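Local coordinates for uncharacterized protein (Desulfovibrio piger ATCC 29098, PDB 4Z48), which is of unknown function but has a LolA-like beta fold, as in outer-membrane lipoprotein-sorting proteins, and so may bind a lipid or another apolar ligand, at residues L119-D123 with E160-S164; K59-I65 with Y78-R84. All blocks are in the same frame, centred on the assembly; numbering follows the deposited sequence.

Interaction 1 (L119-D123 with E160-S164); sequences LSNED and ETQYS
The phenol oxygen of Tyr163 reaches the carboxylate of Asp123, giving its proton to OD1: OH to OD1 is 2.8 Å, on the syn lone pair. OD1 lies at the edge of the ring, and carboxylate and ring are nearly coplanar, 11° apart, although the two side chains run at about a right angle. The other oxygen, Asp123 OD2, turns back on its own loop and takes the N-H of Ser120 in a straight bond (N to OD2 2.8 Å) from above the carboxylate plane. Lys191 adds a salt bridge to OD2, a hydrogen bond to Ser120 OG and a weak one to Tyr163 OH.

Glu122 makes the second grip. Its CG sits between the backbone N and the carbonyl carbon (chi1 70°), and from there the extended chain carries the carboxylate across to the turn at 161-163. Its OE2 accepts the backbone N-H of Gln162 on the syn lone pair, N to OE2 3.0 Å, while Thr161 OG1 lies 3.0 Å from OE1. The same Thr161 OG1 accepts the N-H of Tyr163 at 3.2 Å, an ST turn that shapes the chain just where strand 163-171 begins. The aliphatic CG of Gln162 lies over the centre of the Tyr163 ring, 3.4 Å above its plane, and Tyr182 meets the ring edge-to-face.

The contact thus fastens the long loop between strands 101-104 and 133-143 to the start of strand 163-171 almost wholly through polar groups. Lys191 probably offsets the charge of Asp123, and the bonds from Tyr163 and Ser120 fix the rotation of the Asp123 carboxylate.

Interaction 2 (K59-I65 with Y78-R84); sequences KDEYSLI and YLVWSYR
The rings of Tyr62 and Trp81 lie face to face, the phenol against the five-membered ring of the indole, with centroids 3.9 Å apart and planes at 16°. Trp81 CD1 sits over the rim of the Tyr62 face, 3.5 Å from Tyr62 CD2, and Trp81 CB adds a CH-pi contact over the same ring. Phe54 also stacks on Tyr62, Trp93 meets Trp81 edge-to-face, and Trp81 NE1 is bonded to the carbonyl of Phe239. Farther along, the Tyr83 ring receives Asp60 OD2 at its edge, in plane, with the carboxylate turned almost perpendicular to it (89°).

Tyr62 and Trp81 belong to the antiparallel hairpin of strands 60-69 and 77-82. Tyr62 with Trp81 and Leu64 with Leu79 are its non-hydrogen-bonded pairs and share one face; on the other face stand the hydrogen-bonded pairs Glu61-Ser82, Ser63-Val80 and Ile65-Tyr78, each closed by two backbone bonds, among them Ser63 N to Val80 O at 2.8 Å. Strand 41-54 follows beside Tyr62 and Leu64, strand 91-96 beside Leu79 and Trp81. Lys59 and Asp60 both oppose Phe54 in a classic beta bulge.

Beyond the last pair the grip passes to side chains. Asp60 OD1 takes the backbone N-H of Arg84 at 2.7 Å, on its anti side and 29° out of the carboxylate plane. Arg84, bent at chi2 and chi3, folds back over Lys59: its NE makes a weak bond to Lys59 O (3.1 Å), and its NH2 meets Glu61 OE2 in a salt bridge of 3.3 Å.

In the fold
Along the chain interaction 2 closes before interaction 1 opens, and their centres lie about 16 Å apart. Interaction 2 joins neighbouring strands within the antiparallel strand array, in the order 91-96, 77-82, 60-69, 41-54. Interaction 1 instead ties the loop after strand 101-104 to the start of strand 163-171, which lies far along the same strand order. They meet where Asn121 OD1 comes 4.3 Å from Tyr78 CE2. The loop that carries 119-123 also supplies Phe114 and Met115 against Tyr78 and Ile124 against Ile65, so it packs on one face of the hairpin. It thereby connects two distant parts of the curved beta structure, consistent with a LolA-like fold.

Interaction 1 (L119-D123 with E160-S164)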
# COMPACT_ATOMS: atom_id res chain seq x y z
N LEU A 119 1.29 -6.85 6.83
CA LEU A 119 1.70 -5.58 6.22
C LEU A 119 2.63 -4.84 7.19
O LEU A 119 2.39 -4.90 8.40
CB LEU A 119 0.45 -4.71 5.97
CG LEU A 119 -0.46 -4.99 4.79
CD1 LEU A 119 -1.24 -6.30 4.96
CD2 LEU A 119 -1.52 -3.91 4.71
N SER A 120 3.65 -4.13 6.68
CA SER A 120 4.51 -3.27 7.47
C SER A 120 3.96 -1.86 7.43
O SER A 120 3.15 -1.58 6.55
CB SER A 120 5.94 -3.29 6.93
OG SER A 120 6.55 -4.56 7.11
N ASN A 121 4.42 -0.96 8.32
CA ASN A 121 3.97 0.45 8.29
C ASN A 121 4.32 1.11 6.93
O ASN A 121 3.52 1.90 6.40
CB ASN A 121 4.60 1.24 9.44
CG ASN A 121 4.12 0.80 10.79
OD1 ASN A 121 2.97 0.43 10.95
ND2 ASN A 121 5.01 0.79 11.77
N GLU A 122 5.45 0.75 6.34
CA GLU A 122 5.85 1.33 5.05
C GLU A 122 4.95 0.84 3.90
O GLU A 122 4.82 1.57 2.94
CB GLU A 122 7.32 1.07 4.72
CG GLU A 122 7.69 -0.37 4.39
CD GLU A 122 9.11 -0.51 3.86
OE1 GLU A 122 9.48 0.21 2.90
OE2 GLU A 122 9.86 -1.35 4.40
N ASP A 123 4.31 -0.33 4.03
CA ASP A 123 3.40 -0.87 3.01
C ASP A 123 2.12 -0.03 2.87
O ASP A 123 1.43 -0.14 1.85
CB ASP A 123 3.05 -2.32 3.33
CG ASP A 123 4.22 -3.28 3.27
OD1 ASP A 123 5.18 -3.01 2.53
OD2 ASP A 123 4.16 -4.32 3.94
N GLU A 160 15.02 4.47 2.39
CA GLU A 160 14.70 3.86 3.68
C GLU A 160 13.60 2.82 3.46
O GLU A 160 12.42 3.17 3.34
CB GLU A 160 14.25 4.97 4.65
CG GLU A 160 14.18 4.59 6.11
CD GLU A 160 14.61 5.74 7.00
OE1 GLU A 160 13.83 6.72 7.13
OE2 GLU A 160 15.75 5.70 7.52
N THR A 161 13.99 1.55 3.34
CA THR A 161 13.03 0.46 3.08
C THR A 161 13.60 -0.85 3.58
O THR A 161 14.82 -0.99 3.65
CB THR A 161 12.68 0.39 1.55
OG1 THR A 161 11.83 -0.73 1.29
CG2 THR A 161 13.91 0.31 0.66
N GLN A 162 12.75 -1.81 3.92
CA GLN A 162 13.28 -3.10 4.35
C GLN A 162 13.55 -4.00 3.12
O GLN A 162 14.16 -5.06 3.25
CB GLN A 162 12.26 -3.79 5.29
CG GLN A 162 11.07 -4.35 4.57
CD GLN A 162 9.98 -4.79 5.49
OE1 GLN A 162 9.05 -4.02 5.77
NE2 GLN A 162 10.05 -6.03 5.96
N TYR A 163 13.07 -3.58 1.94
CA TYR A 163 13.17 -4.44 0.77
C TYR A 163 14.36 -4.14 -0.12
O TYR A 163 14.77 -2.99 -0.26
CB TYR A 163 11.89 -4.36 -0.07
CG TYR A 163 10.62 -4.52 0.75
CD1 TYR A 163 10.34 -5.72 1.40
CD2 TYR A 163 9.72 -3.47 0.89
CE1 TYR A 163 9.15 -5.90 2.11
CE2 TYR A 163 8.54 -3.62 1.64
CZ TYR A 163 8.28 -4.82 2.26
OH TYR A 163 7.10 -4.94 2.95
N SER A 164 14.91 -5.19 -0.71
CA SER A 164 16.03 -5.08 -1.63
C SER A 164 15.51 -5.01 -3.06
O SER A 164 16.13 -4.38 -3.91
CB SER A 164 17.00 -6.24 -1.48
OG SER A 164 16.31 -7.46 -1.70

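Interaction 2 (K59-I65 with Y78-R84)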
# COMPACT_ATOMS: atom_id res chain seq x y z
N LYS A 59 0.21 15.78 -6.48
CA LYS A 59 0.92 14.49 -6.57
C LYS A 59 1.20 13.89 -5.18
O LYS A 59 1.47 12.68 -5.06
CB LYS A 59 2.21 14.63 -7.39
CG LYS A 59 1.97 14.99 -8.87
CD LYS A 59 1.34 13.85 -9.68
CE LYS A 59 0.91 14.29 -11.07
NZ LYS A 59 -0.30 15.16 -11.04
N ASP A 60 1.06 14.70 -4.13
CA ASP A 60 1.18 14.17 -2.75
C ASP A 60 -0.15 13.54 -2.36
O ASP A 60 -1.20 13.98 -2.85
CB ASP A 60 1.59 15.26 -1.76
CG ASP A 60 2.92 15.90 -2.08
OD1 ASP A 60 3.73 15.28 -2.81
OD2 ASP A 60 3.16 17.02 -1.61
N GLU A 61 -0.11 12.49 -1.54
CA GLU A 61 -1.32 11.78 -1.12
C GLU A 61 -1.42 11.74 0.40
O GLU A 61 -0.48 11.25 1.05
CB GLU A 61 -1.33 10.33 -1.68
CG GLU A 61 -1.23 10.24 -3.21
CD GLU A 61 -1.19 8.86 -3.85
OE1 GLU A 61 -1.52 7.86 -3.17
OE2 GLU A 61 -0.84 8.79 -5.05
N TYR A 62 -2.52 12.28 0.97
CA TYR A 62 -2.72 12.20 2.43
C TYR A 62 -3.77 11.15 2.70
O TYR A 62 -4.77 11.08 1.97
CB TYR A 62 -3.09 13.55 3.09
CG TYR A 62 -1.99 14.60 3.13
CD1 TYR A 62 -0.79 14.41 2.44
CD2 TYR A 62 -2.18 15.82 3.78
CE1 TYR A 62 0.20 15.39 2.42
CE2 TYR A 62 -1.20 16.81 3.75
CZ TYR A 62 -0.01 16.59 3.07
OH TYR A 62 1.00 17.54 3.06
N SER A 63 -3.55 10.34 3.75
CA SER A 63 -4.48 9.28 4.14
C SER A 63 -4.77 9.30 5.65
O SER A 63 -3.88 9.63 6.43
CB SER A 63 -3.92 7.91 3.78
OG SER A 63 -3.92 7.66 2.38
N LEU A 64 -6.01 8.96 6.03
CA LEU A 64 -6.45 8.78 7.42
C LEU A 64 -7.10 7.40 7.50
O LEU A 64 -8.08 7.12 6.79
CB LEU A 64 -7.40 9.91 7.93
CG LEU A 64 -7.84 9.80 9.40
CD1 LEU A 64 -6.72 10.28 10.36
CD2 LEU A 64 -9.14 10.58 9.65
N ILE A 65 -6.54 6.53 8.37
CA ILE A 65 -7.06 5.17 8.59
C ILE A 65 -7.66 5.15 9.98
O ILE A 65 -6.95 5.43 10.94
CB ILE A 65 -5.98 4.07 8.38
CG1 ILE A 65 -5.40 4.14 6.94
CG2 ILE A 65 -6.58 2.67 8.67
CD1 ILE A 65 -4.18 3.35 6.77
N TYR A 78 -4.40 6.23 12.05
CA TYR A 78 -3.13 6.47 11.36
C TYR A 78 -3.29 7.64 10.43
O TYR A 78 -4.22 7.64 9.63
CB TYR A 78 -2.65 5.26 10.57
CG TYR A 78 -2.12 4.15 11.43
CD1 TYR A 78 -2.99 3.28 12.10
CD2 TYR A 78 -0.75 3.92 11.54
CE1 TYR A 78 -2.50 2.24 12.88
CE2 TYR A 78 -0.25 2.88 12.31
CZ TYR A 78 -1.13 2.02 12.95
OH TYR A 78 -0.64 0.98 13.70
N LEU A 79 -2.39 8.64 10.54
CA LEU A 79 -2.37 9.80 9.65
C LEU A 79 -1.10 9.67 8.78
O LEU A 79 -0.02 9.51 9.31
CB LEU A 79 -2.39 11.12 10.44
CG LEU A 79 -2.35 12.43 9.61
CD1 LEU A 79 -3.47 12.50 8.59
CD2 LEU A 79 -2.44 13.64 10.53
N VAL A 80 -1.26 9.65 7.44
CA VAL A 80 -0.11 9.50 6.56
C VAL A 80 -0.06 10.68 5.60
O VAL A 80 -1.07 11.00 4.97
CB VAL A 80 -0.12 8.16 5.76
CG1 VAL A 80 1.18 7.99 4.97
CG2 VAL A 80 -0.40 6.94 6.65
N TRP A 81 1.10 11.35 5.54
CA TRP A 81 1.41 12.44 4.61
C TRP A 81 2.51 11.90 3.70
O TRP A 81 3.69 11.84 4.10
CB TRP A 81 1.84 13.71 5.34
CG TRP A 81 0.78 14.39 6.14
CD1 TRP A 81 -0.53 14.04 6.28
CD2 TRP A 81 0.97 15.55 6.97
NE1 TRP A 81 -1.17 14.91 7.13
CE2 TRP A 81 -0.28 15.85 7.57
CE3 TRP A 81 2.07 16.39 7.24
CZ2 TRP A 81 -0.46 16.93 8.42
CZ3 TRP A 81 1.90 17.46 8.10
CH2 TRP A 81 0.64 17.73 8.68
N SER A 82 2.10 11.39 2.54
CA SER A 82 2.96 10.74 1.57
C SER A 82 3.28 11.73 0.45
O SER A 82 2.38 12.31 -0.14
CB SER A 82 2.29 9.46 1.05
OG SER A 82 3.16 8.63 0.30
N TYR A 83 4.58 12.00 0.25
CA TYR A 83 5.05 13.01 -0.70
C TYR A 83 5.66 12.45 -1.99
O TYR A 83 6.42 11.48 -1.96
CB TYR A 83 6.11 13.91 -0.04
CG TYR A 83 5.69 14.48 1.30
CD1 TYR A 83 4.73 15.50 1.38
CD2 TYR A 83 6.21 13.98 2.48
CE1 TYR A 83 4.31 15.99 2.60
CE2 TYR A 83 5.78 14.46 3.72
CZ TYR A 83 4.84 15.48 3.78
OH TYR A 83 4.47 15.99 4.99
N ARG A 84 5.34 13.08 -3.11
CA ARG A 84 5.92 12.72 -4.39
C ARG A 84 7.36 13.21 -4.40
O ARG A 84 7.61 14.39 -4.09
CB ARG A 84 5.11 13.31 -5.56
CG ARG A 84 5.33 12.60 -6.90
CD ARG A 84 4.81 11.16 -6.92
NE ARG A 84 3.35 11.08 -6.98
CZ ARG A 84 2.68 9.97 -7.23
NH1 ARG A 84 3.32 8.83 -7.47
NH2 ARG A 84 1.35 9.98 -7.26